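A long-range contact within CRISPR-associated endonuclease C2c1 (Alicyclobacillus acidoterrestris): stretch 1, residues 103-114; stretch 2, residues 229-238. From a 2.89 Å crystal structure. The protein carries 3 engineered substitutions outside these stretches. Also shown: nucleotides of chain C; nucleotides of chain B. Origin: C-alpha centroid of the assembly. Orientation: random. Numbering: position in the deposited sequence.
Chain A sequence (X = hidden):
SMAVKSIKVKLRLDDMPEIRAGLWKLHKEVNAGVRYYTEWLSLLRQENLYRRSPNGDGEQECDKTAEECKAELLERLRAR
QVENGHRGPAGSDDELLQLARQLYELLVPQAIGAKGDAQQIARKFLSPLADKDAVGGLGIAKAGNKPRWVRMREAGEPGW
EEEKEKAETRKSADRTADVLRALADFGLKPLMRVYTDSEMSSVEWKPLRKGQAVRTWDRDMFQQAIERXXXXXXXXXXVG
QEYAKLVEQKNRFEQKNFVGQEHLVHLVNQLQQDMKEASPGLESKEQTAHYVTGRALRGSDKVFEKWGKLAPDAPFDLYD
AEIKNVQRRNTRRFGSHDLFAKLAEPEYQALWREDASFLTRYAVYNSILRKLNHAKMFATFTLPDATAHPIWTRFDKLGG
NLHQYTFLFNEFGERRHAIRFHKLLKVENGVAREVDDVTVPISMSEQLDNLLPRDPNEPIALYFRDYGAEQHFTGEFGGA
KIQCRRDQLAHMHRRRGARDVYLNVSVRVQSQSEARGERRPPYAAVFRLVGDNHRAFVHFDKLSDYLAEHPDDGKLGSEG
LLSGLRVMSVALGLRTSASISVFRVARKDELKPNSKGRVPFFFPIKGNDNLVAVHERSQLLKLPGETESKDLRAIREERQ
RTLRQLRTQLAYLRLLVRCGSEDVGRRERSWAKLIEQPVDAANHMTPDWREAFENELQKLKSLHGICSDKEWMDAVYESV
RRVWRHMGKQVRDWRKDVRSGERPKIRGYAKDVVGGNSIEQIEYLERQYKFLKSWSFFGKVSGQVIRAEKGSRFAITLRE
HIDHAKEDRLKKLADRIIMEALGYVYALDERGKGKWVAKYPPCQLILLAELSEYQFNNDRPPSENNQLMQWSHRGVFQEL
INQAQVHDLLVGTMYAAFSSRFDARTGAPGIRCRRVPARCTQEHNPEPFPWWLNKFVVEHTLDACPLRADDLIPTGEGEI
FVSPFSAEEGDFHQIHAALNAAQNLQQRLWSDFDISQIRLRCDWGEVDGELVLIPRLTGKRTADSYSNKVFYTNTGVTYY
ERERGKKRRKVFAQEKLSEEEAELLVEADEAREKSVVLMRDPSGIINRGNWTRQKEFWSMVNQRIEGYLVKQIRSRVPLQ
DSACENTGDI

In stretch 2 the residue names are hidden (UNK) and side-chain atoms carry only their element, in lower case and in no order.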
ATOM      1  N   LEU A 103      19.807  34.025   3.520  1.00 29.87           N
ATOM      2  CA  LEU A 103      18.577  33.990   4.300  1.00 29.56           C
ATOM      3  C   LEU A 103      17.768  32.740   3.993  1.00 31.24           C
ATOM      4  O   LEU A 103      17.273  32.071   4.909  1.00 35.73           O
ATOM      5  CB  LEU A 103      17.749  35.243   4.019  1.00 29.32           C
ATOM      6  CG  LEU A 103      16.438  35.364   4.788  1.00 28.92           C
ATOM      7  CD1 LEU A 103      16.707  35.503   6.270  1.00 28.99           C
ATOM      8  CD2 LEU A 103      15.647  36.542   4.280  1.00 28.94           C
ATOM      9  N   TYR A 104      17.628  32.404   2.710  1.00 29.67           N
ATOM     10  CA  TYR A 104      16.818  31.251   2.340  1.00 28.66           C
ATOM     11  C   TYR A 104      17.364  29.972   2.954  1.00 28.63           C
ATOM     12  O   TYR A 104      16.598  29.124   3.424  1.00 37.05           O
ATOM     13  CB  TYR A 104      16.744  31.117   0.825  1.00 28.82           C
ATOM     14  CG  TYR A 104      15.977  29.894   0.404  1.00 31.26           C
ATOM     15  CD1 TYR A 104      14.594  29.850   0.524  1.00 28.16           C
ATOM     16  CD2 TYR A 104      16.630  28.777  -0.099  1.00 28.72           C
ATOM     17  CE1 TYR A 104      13.884  28.731   0.149  1.00 27.96           C
ATOM     18  CE2 TYR A 104      15.924  27.653  -0.475  1.00 29.19           C
ATOM     19  CZ  TYR A 104      14.551  27.636  -0.348  1.00 28.12           C
ATOM     20  OH  TYR A 104      13.838  26.523  -0.721  1.00 35.69           O
ATOM     21  N   GLU A 105      18.687  29.814   2.965  1.00 29.05           N
ATOM     22  CA  GLU A 105      19.276  28.614   3.541  1.00 29.12           C
ATOM     23  C   GLU A 105      19.148  28.582   5.060  1.00 35.49           C
ATOM     24  O   GLU A 105      19.295  27.511   5.657  1.00 37.56           O
ATOM     25  CB  GLU A 105      20.736  28.500   3.109  1.00 29.70           C
ATOM     26  CG  GLU A 105      20.904  28.407   1.600  1.00 29.93           C
ATOM     27  CD  GLU A 105      22.357  28.432   1.157  1.00 37.61           C
ATOM     28  OE1 GLU A 105      23.247  28.528   2.029  1.00 35.21           O
ATOM     29  OE2 GLU A 105      22.612  28.352  -0.066  1.00 31.54           O
ATOM     30  N   LEU A 106      18.877  29.726   5.696  1.00 28.96           N
ATOM     31  CA  LEU A 106      18.556  29.726   7.120  1.00 31.29           C
ATOM     32  C   LEU A 106      17.093  29.383   7.364  1.00 28.37           C
ATOM     33  O   LEU A 106      16.768  28.741   8.369  1.00 29.88           O
ATOM     34  CB  LEU A 106      18.874  31.088   7.746  1.00 29.11           C
ATOM     35  CG  LEU A 106      20.326  31.563   7.779  1.00 29.68           C
ATOM     36  CD1 LEU A 106      20.417  32.929   8.419  1.00 29.90           C
ATOM     37  CD2 LEU A 106      21.195  30.579   8.517  1.00 29.96           C
ATOM     38  N   LEU A 107      16.207  29.803   6.461  1.00 28.13           N
ATOM     39  CA  LEU A 107      14.786  29.523   6.607  1.00 27.74           C
ATOM     40  C   LEU A 107      14.439  28.092   6.213  1.00 38.17           C
ATOM     41  O   LEU A 107      13.509  27.507   6.778  1.00 37.59           O
ATOM     42  CB  LEU A 107      13.971  30.513   5.769  1.00 27.65           C
ATOM     43  CG  LEU A 107      14.103  31.988   6.162  1.00 27.84           C
ATOM     44  CD1 LEU A 107      13.511  32.907   5.108  1.00 30.03           C
ATOM     45  CD2 LEU A 107      13.435  32.239   7.498  1.00 27.76           C
ATOM     46  N   VAL A 108      15.151  27.519   5.249  1.00 27.68           N
ATOM     47  CA  VAL A 108      14.889  26.156   4.794  1.00 27.55           C
ATOM     48  C   VAL A 108      16.221  25.421   4.734  1.00 29.85           C
ATOM     49  O   VAL A 108      16.779  25.241   3.643  1.00 28.10           O
ATOM     50  CB  VAL A 108      14.179  26.139   3.430  1.00 27.45           C
ATOM     51  CG1 VAL A 108      13.845  24.710   3.017  1.00 34.32           C
ATOM     52  CG2 VAL A 108      12.911  26.971   3.476  1.00 27.21           C
ATOM     53  N   PRO A 109      16.772  24.996   5.874  1.00 28.33           N
ATOM     54  CA  PRO A 109      18.101  24.366   5.853  1.00 28.41           C
ATOM     55  C   PRO A 109      18.171  23.123   4.991  1.00 31.23           C
ATOM     56  O   PRO A 109      19.276  22.701   4.627  1.00 32.02           O
ATOM     57  CB  PRO A 109      18.358  24.046   7.330  1.00 28.51           C
ATOM     58  CG  PRO A 109      17.526  25.039   8.070  1.00 28.29           C
ATOM     59  CD  PRO A 109      16.282  25.194   7.247  1.00 27.88           C
ATOM     60  N   GLN A 110      17.024  22.532   4.639  1.00 28.08           N
ATOM     61  CA  GLN A 110      17.002  21.386   3.739  1.00 28.13           C
ATOM     62  C   GLN A 110      17.523  21.719   2.348  1.00 32.17           C
ATOM     63  O   GLN A 110      17.869  20.803   1.596  1.00 37.58           O
ATOM     64  CB  GLN A 110      15.582  20.832   3.624  1.00 27.72           C
ATOM     65  CG  GLN A 110      15.084  20.120   4.863  1.00 35.52           C
ATOM     66  CD  GLN A 110      14.662  21.069   5.964  1.00 27.38           C
ATOM     67  OE1 GLN A 110      14.957  22.261   5.923  1.00 47.04           O
ATOM     68  NE2 GLN A 110      13.965  20.542   6.957  1.00 27.23           N
ATOM     69  N   ALA A 111      17.575  23.002   1.984  1.00 33.09           N
ATOM     70  CA  ALA A 111      18.052  23.370   0.657  1.00 32.96           C
ATOM     71  C   ALA A 111      19.520  23.005   0.472  1.00 43.55           C
ATOM     72  O   ALA A 111      19.934  22.621  -0.629  1.00 58.05           O
ATOM     73  CB  ALA A 111      17.830  24.862   0.410  1.00 28.81           C
ATOM     74  N   ILE A 112      20.324  23.110   1.533  1.00 36.11           N
ATOM     75  CA  ILE A 112      21.723  22.702   1.471  1.00 30.13           C
ATOM     76  C   ILE A 112      21.962  21.339   2.098  1.00 36.62           C
ATOM     77  O   ILE A 112      23.112  20.888   2.152  1.00 42.10           O
ATOM     78  CB  ILE A 112      22.644  23.740   2.137  1.00 30.46           C
ATOM     79  CG1 ILE A 112      22.300  23.872   3.621  1.00 30.15           C
ATOM     80  CG2 ILE A 112      22.535  25.063   1.425  1.00 33.20           C
ATOM     81  CD1 ILE A 112      23.230  24.768   4.386  1.00 30.54           C
ATOM     82  N   GLY A 113      20.920  20.675   2.592  1.00 32.18           N
ATOM     83  CA  GLY A 113      21.066  19.347   3.149  1.00 32.25           C
ATOM     84  C   GLY A 113      21.062  19.269   4.659  1.00 33.46           C
ATOM     85  O   GLY A 113      21.246  18.174   5.202  1.00 32.27           O
ATOM     86  N   ALA A 114      20.854  20.386   5.350  1.00 34.30           N
ATOM     87  CA  ALA A 114      20.813  20.404   6.804  1.00 29.47           C
ATOM     88  C   ALA A 114      19.405  20.088   7.303  1.00 28.94           C
ATOM     89  O   ALA A 114      18.461  19.920   6.527  1.00 34.30           O
ATOM     90  CB  ALA A 114      21.287  21.755   7.332  1.00 29.64           C
ATOM     91  N   UNK A 229       7.902  24.183   2.344  1.00 26.79           N
ATOM     92  CA  UNK A 229       9.128  24.556   1.663  1.00 26.66           C
ATOM     93  C   UNK A 229      10.284  23.658   2.083  1.00 27.34           C
ATOM     94  O   UNK A 229      11.239  23.453   1.334  1.00 26.97           O
ATOM     95  c   UNK A 229      10.206  26.683   0.840  1.00 51.24           C
ATOM     96  c   UNK A 229      10.462  27.526  -1.947  1.00 56.46           C
ATOM     97  c   UNK A 229       9.459  26.013   1.956  1.00 30.93           C
ATOM     98 se   UNK A 229       9.192  26.587  -0.811  1.00 64.64          SE
ATOM     99  N   UNK A 230      10.190  23.120   3.290  1.00 26.59           N
ATOM    100  CA  UNK A 230      11.209  22.209   3.777  1.00 26.71           C
ATOM    101  C   UNK A 230      11.075  20.821   3.166  1.00 32.76           C
ATOM    102  O   UNK A 230      12.054  20.273   2.666  1.00 33.59           O
ATOM    103  c   UNK A 230      12.947  24.525   8.420  1.00 85.56           C
ATOM    104  c   UNK A 230      11.151  22.123   5.296  1.00 33.05           C
ATOM    105  c   UNK A 230      11.744  23.331   5.979  1.00 40.19           C
ATOM    106 se   UNK A 230      11.592  23.221   7.906  1.00 45.64          SE
ATOM    107  N   UNK A 231       9.869  20.245   3.200  1.00 27.43           N
ATOM    108  CA  UNK A 231       9.711  18.899   2.658  1.00 27.33           C
ATOM    109  C   UNK A 231       9.964  18.877   1.161  1.00 32.80           C
ATOM    110  O   UNK A 231      10.497  17.897   0.633  1.00 44.06           O
ATOM    111  c   UNK A 231       8.319  18.346   2.970  1.00 28.44           C
ATOM    112  o   UNK A 231       7.341  18.861   2.084  1.00 43.52           O
ATOM    113  N   UNK A 232       9.606  19.950   0.463  1.00 31.42           N
ATOM    114  CA  UNK A 232       9.840  19.986  -0.973  1.00 27.10           C
ATOM    115  C   UNK A 232      11.329  20.037  -1.280  1.00 33.93           C
ATOM    116  O   UNK A 232      11.816  19.290  -2.136  1.00 39.33           O
ATOM    117  c   UNK A 232       9.100  21.173  -1.571  1.00 27.12           C
ATOM    118  c   UNK A 232      10.939  23.458  -5.595  1.00 34.98           C
ATOM    119  c   UNK A 232       9.043  20.803  -4.083  1.00 40.55           C
ATOM    120  n   UNK A 232       9.542  21.417  -5.210  1.00 28.82           N
ATOM    121  c   UNK A 232      11.579  24.467  -4.931  1.00 40.14           C
ATOM    122  c   UNK A 232      10.257  22.522  -4.828  1.00 28.28           C
ATOM    123  c   UNK A 232      10.207  22.593  -3.422  1.00 34.88           C
ATOM    124  c   UNK A 232       9.435  21.483  -2.968  1.00 33.26           C
ATOM    125  c   UNK A 232      11.545  24.564  -3.535  1.00 39.25           C
ATOM    126  c   UNK A 232      10.867  23.639  -2.773  1.00 27.68           C
ATOM    127  N   UNK A 233      12.073  20.894  -0.577  1.00 31.77           N
ATOM    128  CA  UNK A 233      13.522  20.915  -0.751  1.00 29.76           C
ATOM    129  C   UNK A 233      14.138  19.570  -0.397  1.00 28.86           C
ATOM    130  O   UNK A 233      15.113  19.142  -1.025  1.00 34.46           O
ATOM    131  c   UNK A 233      14.082  23.400  -0.522  1.00 30.83           C
ATOM    132  c   UNK A 233      14.146  22.022   0.099  1.00 27.74           C
ATOM    133  o   UNK A 233      15.348  24.790  -1.974  1.00 57.65           O
ATOM    134  c   UNK A 233      15.150  23.626  -1.573  1.00 47.29           C
ATOM    135  o   UNK A 233      15.799  22.646  -1.996  1.00 60.59           O
ATOM    136  N   UNK A 234      13.594  18.896   0.617  1.00 27.58           N
ATOM    137  CA  UNK A 234      14.060  17.549   0.915  1.00 27.72           C
ATOM    138  C   UNK A 234      13.812  16.625  -0.265  1.00 30.47           C
ATOM    139  O   UNK A 234      14.651  15.772  -0.581  1.00 36.68           O
ATOM    140  c   UNK A 234      13.380  17.017   2.175  1.00 34.90           C
ATOM    141  o   UNK A 234      13.987  17.559   3.335  1.00 46.04           O
ATOM    142  N   UNK A 235      12.679  16.799  -0.946  1.00 27.75           N
ATOM    143  CA  UNK A 235      12.389  15.984  -2.118  1.00 30.41           C
ATOM    144  C   UNK A 235      13.208  16.397  -3.328  1.00 38.02           C
ATOM    145  O   UNK A 235      13.584  15.535  -4.126  1.00 55.03           O
ATOM    146  c   UNK A 235      10.899  16.035  -2.441  1.00 27.76           C
ATOM    147  c   UNK A 235      10.174  14.963  -1.729  1.00 27.55           C
ATOM    148  c   UNK A 235       9.380  15.098  -0.637  1.00 27.20           C
ATOM    149  c   UNK A 235       9.410  12.915  -1.083  1.00 27.48           C
ATOM    150  c   UNK A 235      10.673  11.436  -3.008  1.00 28.29           C
ATOM    151  c   UNK A 235       9.861  10.817  -2.057  1.00 40.66           C
ATOM    152  c   UNK A 235      10.860  12.802  -3.006  1.00 28.17           C
ATOM    153  c   UNK A 235      10.219  13.566  -2.024  1.00 27.75           C
ATOM    154  n   UNK A 235       8.906  13.873  -0.245  1.00 27.17           N
ATOM    155  c   UNK A 235       9.220  11.538  -1.088  1.00 36.84           C
ATOM    156  N   UNK A 236      13.490  17.695  -3.487  1.00 31.29           N
ATOM    157  CA  UNK A 236      14.414  18.122  -4.534  1.00 30.70           C
ATOM    158  C   UNK A 236      15.760  17.424  -4.388  1.00 36.48           C
ATOM    159  O   UNK A 236      16.367  17.009  -5.383  1.00 33.38           O
ATOM    160  o   UNK A 236      13.397  19.905  -6.548  1.00 33.89           O
ATOM    161  c   UNK A 236      13.676  20.367  -5.441  1.00 42.18           C
ATOM    162  c   UNK A 236      14.601  19.637  -4.495  1.00 28.97           C
ATOM    163  n   UNK A 236      13.199  21.527  -5.011  1.00 57.18           N
ATOM    164  N   UNK A 237      16.238  17.285  -3.152  1.00 29.18           N
ATOM    165  CA  UNK A 237      17.484  16.565  -2.920  1.00 52.21           C
ATOM    166  C   UNK A 237      17.313  15.072  -3.169  1.00 46.03           C
ATOM    167  O   UNK A 237      18.222  14.415  -3.688  1.00 31.44           O
ATOM    168  n   UNK A 237      20.154  15.625   1.089  1.00 56.51           N
ATOM    169  c   UNK A 237      19.185  16.013  -1.090  1.00 55.65           C
ATOM    170  o   UNK A 237      20.043  17.738   0.326  1.00 80.87           O
ATOM    171  c   UNK A 237      17.975  16.828  -1.496  1.00 48.29           C
ATOM    172  c   UNK A 237      19.834  16.532   0.173  1.00 65.40           C
ATOM    173  N   UNK A 238      16.148  14.521  -2.817  1.00 51.72           N
ATOM    174  CA  UNK A 238      15.944  13.080  -2.923  1.00 39.71           C
ATOM    175  C   UNK A 238      15.769  12.649  -4.372  1.00 44.12           C
ATOM    176  O   UNK A 238      16.306  11.615  -4.786  1.00 30.23           O
ATOM    177  n   UNK A 238      13.826   9.643  -0.035  1.00 33.20           N
ATOM    178  n   UNK A 238      13.605   7.365   0.208  1.00 55.86           N
ATOM    179  c   UNK A 238      13.369   8.475  -0.478  1.00 49.32           C
ATOM    180  c   UNK A 238      14.676  11.193  -1.763  1.00 28.98           C
ATOM    181  c   UNK A 238      13.614  10.915  -0.719  1.00 28.52           C
ATOM    182  c   UNK A 238      14.735  12.666  -2.089  1.00 28.89           C
ATOM    183  n   UNK A 238      12.678   8.415  -1.612  1.00 39.12           N
TER
ATOM    184  P    DT C  17      12.521  10.990   3.482  1.00 53.44           P
ATOM    185  OP1  DT C  17      13.769  11.149   2.698  1.00 42.95           O
ATOM    186  OP2  DT C  17      12.514  10.252   4.767  1.00 53.10           O
ATOM    187  O5'  DT C  17      11.917  12.433   3.813  1.00 48.23           O
ATOM    188  C5'  DT C  17      11.623  13.342   2.769  1.00 40.02           C
ATOM    189  C4'  DT C  17      10.882  14.550   3.315  1.00 35.49           C
ATOM    190  O4'  DT C  17       9.450  14.358   3.159  1.00 27.26           O
ATOM    191  C3'  DT C  17      11.117  14.831   4.806  1.00 26.93           C
ATOM    192  O3'  DT C  17      11.421  16.206   5.001  1.00 30.70           O
ATOM    193  C2'  DT C  17       9.786  14.453   5.455  1.00 30.50           C
ATOM    194  C1'  DT C  17       8.808  14.771   4.339  1.00 34.84           C
ATOM    195  N1   DT C  17       7.503  14.055   4.451  1.00 27.50           N
ATOM    196  C2   DT C  17       6.379  14.637   3.918  1.00 34.50           C
ATOM    197  O2   DT C  17       6.394  15.713   3.349  1.00 46.32           O
ATOM    198  N3   DT C  17       5.230  13.909   4.069  1.00 42.04           N
ATOM    199  C4   DT C  17       5.095  12.684   4.691  1.00 37.90           C
ATOM    200  O4   DT C  17       4.017  12.107   4.776  1.00 49.03           O
ATOM    201  C5   DT C  17       6.313  12.129   5.233  1.00 26.58           C
ATOM    202  C7   DT C  17       6.290  10.803   5.928  1.00 26.74           C
ATOM    203  C6   DT C  17       7.446  12.833   5.089  1.00 26.60           C
ATOM    204  P    DT C  16       9.732   5.009   3.431  1.00 47.39           P
ATOM    205  OP1  DT C  16      10.891   4.106   3.615  1.00 54.87           O
ATOM    206  OP2  DT C  16       8.788   5.249   4.547  1.00 41.41           O
ATOM    207  O5'  DT C  16      10.258   6.426   2.925  1.00 52.67           O
ATOM    208  C5'  DT C  16       9.453   7.176   2.042  1.00 55.70           C
ATOM    209  C4'  DT C  16      10.075   8.518   1.739  1.00 49.12           C
ATOM    210  O4'  DT C  16       9.050   9.386   1.212  1.00 53.47           O
ATOM    211  C3'  DT C  16      10.594   9.265   2.947  1.00 44.07           C
ATOM    212  O3'  DT C  16      11.435  10.328   2.502  1.00 46.97           O
ATOM    213  C2'  DT C  16       9.291   9.799   3.519  1.00 35.72           C
ATOM    214  C1'  DT C  16       8.618  10.269   2.233  1.00 40.62           C
ATOM    215  N1   DT C  16       7.148  10.252   2.259  1.00 27.04           N
ATOM    216  C2   DT C  16       6.480  11.311   1.715  1.00 26.90           C
ATOM    217  O2   DT C  16       7.051  12.272   1.235  1.00 30.90           O
ATOM    218  N3   DT C  16       5.115  11.217   1.759  1.00 26.83           N
ATOM    219  C4   DT C  16       4.371  10.180   2.284  1.00 28.89           C
ATOM    220  O4   DT C  16       3.145  10.185   2.280  1.00 36.48           O
ATOM    221  C5   DT C  16       5.138   9.088   2.836  1.00 27.01           C
ATOM    222  C7   DT C  16       4.436   7.903   3.429  1.00 27.12           C
ATOM    223  C6   DT C  16       6.478   9.173   2.791  1.00 27.08           C
ATOM    224  P     C B  98       2.468  18.140  -5.623  1.00 47.37           P
ATOM    225  OP1   C B  98       2.702  18.943  -6.846  1.00 32.85           O
ATOM    226  OP2   C B  98       1.230  17.321  -5.545  1.00 27.97           O
ATOM    227  O5'   C B  98       3.731  17.203  -5.383  1.00 27.84           O
ATOM    228  C5'   C B  98       5.029  17.764  -5.300  1.00 29.76           C
ATOM    229  C4'   C B  98       6.019  16.784  -4.731  1.00 35.35           C
ATOM    230  O4'   C B  98       5.567  16.303  -3.441  1.00 33.75           O
ATOM    231  C3'   C B  98       6.234  15.521  -5.540  1.00 28.07           C
ATOM    232  O3'   C B  98       7.118  15.738  -6.623  1.00 28.49           O
ATOM    233  C2'   C B  98       6.773  14.552  -4.498  1.00 27.86           C
ATOM    234  O2'   C B  98       8.147  14.796  -4.249  1.00 37.16           O
ATOM    235  C1'   C B  98       5.979  14.967  -3.257  1.00 27.43           C
ATOM    236  N1    C B  98       4.776  14.131  -3.056  1.00 27.39           N
ATOM    237  C2    C B  98       4.937  12.824  -2.589  1.00 29.12           C
ATOM    238  O2    C B  98       6.078  12.400  -2.356  1.00 27.97           O
ATOM    239  N3    C B  98       3.850  12.048  -2.403  1.00 27.40           N
ATOM    240  C4    C B  98       2.640  12.534  -2.660  1.00 27.41           C
ATOM    241  N4    C B  98       1.608  11.719  -2.454  1.00 27.48           N
ATOM    242  C5    C B  98       2.440  13.863  -3.132  1.00 27.42           C
ATOM    243  C6    C B  98       3.528  14.623  -3.314  1.00 27.40           C

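Position 229 carries an unbranched side chain of two carbons, a selenium and a terminal carbon. The terminal carbon lies 3.7 Å from Tyr104 OH, and the second carbon lies 3.8 Å from Val108 CG2. Selenium in a linear chain identifies selenomethionine, Met229. Flexible and apolar, it packs alongside both the tyrosine and the valine, while its backbone O lies 3.3 Å from Val108 CG1.

Position 230 has the same composition, two carbons, selenium and one carbon without a branch. Its terminal carbon is 3.6 Å from Pro109 CD and 3.5 Å from Leu107 O, and its second carbon is 3.4 Å from Gln110 OE1. It is again selenomethionine, Met230, whose long, unbranched side chain can touch several residues in turn.

Position 231 shows one carbon and one oxygen, and CA-to-CB points away from stretch 1. This is Ser231. Its CB lies 3.3 Å from O2 of DT17, where a small side chain suits the close approach of the nucleotide.

At 232 one carbon leads to fused five- and six-membered rings holding eight carbons and one nitrogen. The ring edge approaches the tyrosine hydroxyl, a six-membered-ring carbon lying 4.1 Å from Tyr104 OH, but adds almost nothing to the buried area. This indole is Trp232; its broad ring suits a buried site, and NE1 is hydrogen-bonded elsewhere in the structure.

Position 233 has three carbons, the third bearing two oxygens. One oxygen lies 2.6 Å from Tyr104 OH, near the plane of the phenol ring, and 3.4 Å from Ala111 CB; the second carbon packs 3.8 Å from Val108 CG1. A carboxylate on a two-methylene arm is Glu233, and its OE2 accepts a hydrogen bond from the tyrosine, so both the acid and its aliphatic arm are used.

Position 234 has one carbon and one oxygen, the oxygen 3.2 Å from Gln110 CG. It is Ser234, whose OG is also 3.3 Å from DT17 O3', a compact group close to both protein and DNA.

At position 235, far from stretch 1, one carbon leads to fused five- and six-membered rings with eight carbons and one nitrogen: Trp235. Its flat ring suits a site where DT17 and C98 cover opposite faces, and NE1 donates to DT16 O2 at 2.9 Å.

Position 236 has two carbons, the second carrying one oxygen and one nitrogen, and is out of reach of stretch 1. This is Asn236, a short polar amide suited to partial exposure; OD1 is hydrogen-bonded elsewhere in the structure.

Position 237 has three carbons, the last carrying oxygen and nitrogen; the oxygen is 3.4 Å from Gly113 CA. This is Gln237. Its extended chain (chi1 and chi2 both t) brings the polar amide to Gly113 at a partly exposed position.

Position 238, beyond reach of stretch 1, has three carbons, a nitrogen, then a carbon with two further nitrogens: the guanidinium of Arg238. NE makes a weak hydrogen bond to DT17 OP1 at 3.1 Å; the positive group suits a site beside the phosphate.

The contact sets the second helix, at 101° to the first, against the turn that begins at Val108. Val108 packs on Met229, Met230 and Glu233, and the Tyr104–Glu233 hydrogen bond, the only one across the stretches, lies beside these contacts. Meanwhile Ser231, Ser234, Trp235 and Arg238 meet nucleic acid, so one helix serves both protein packing and nucleotide contact.

Stretch 2 (229-238) MMSWESWNQR
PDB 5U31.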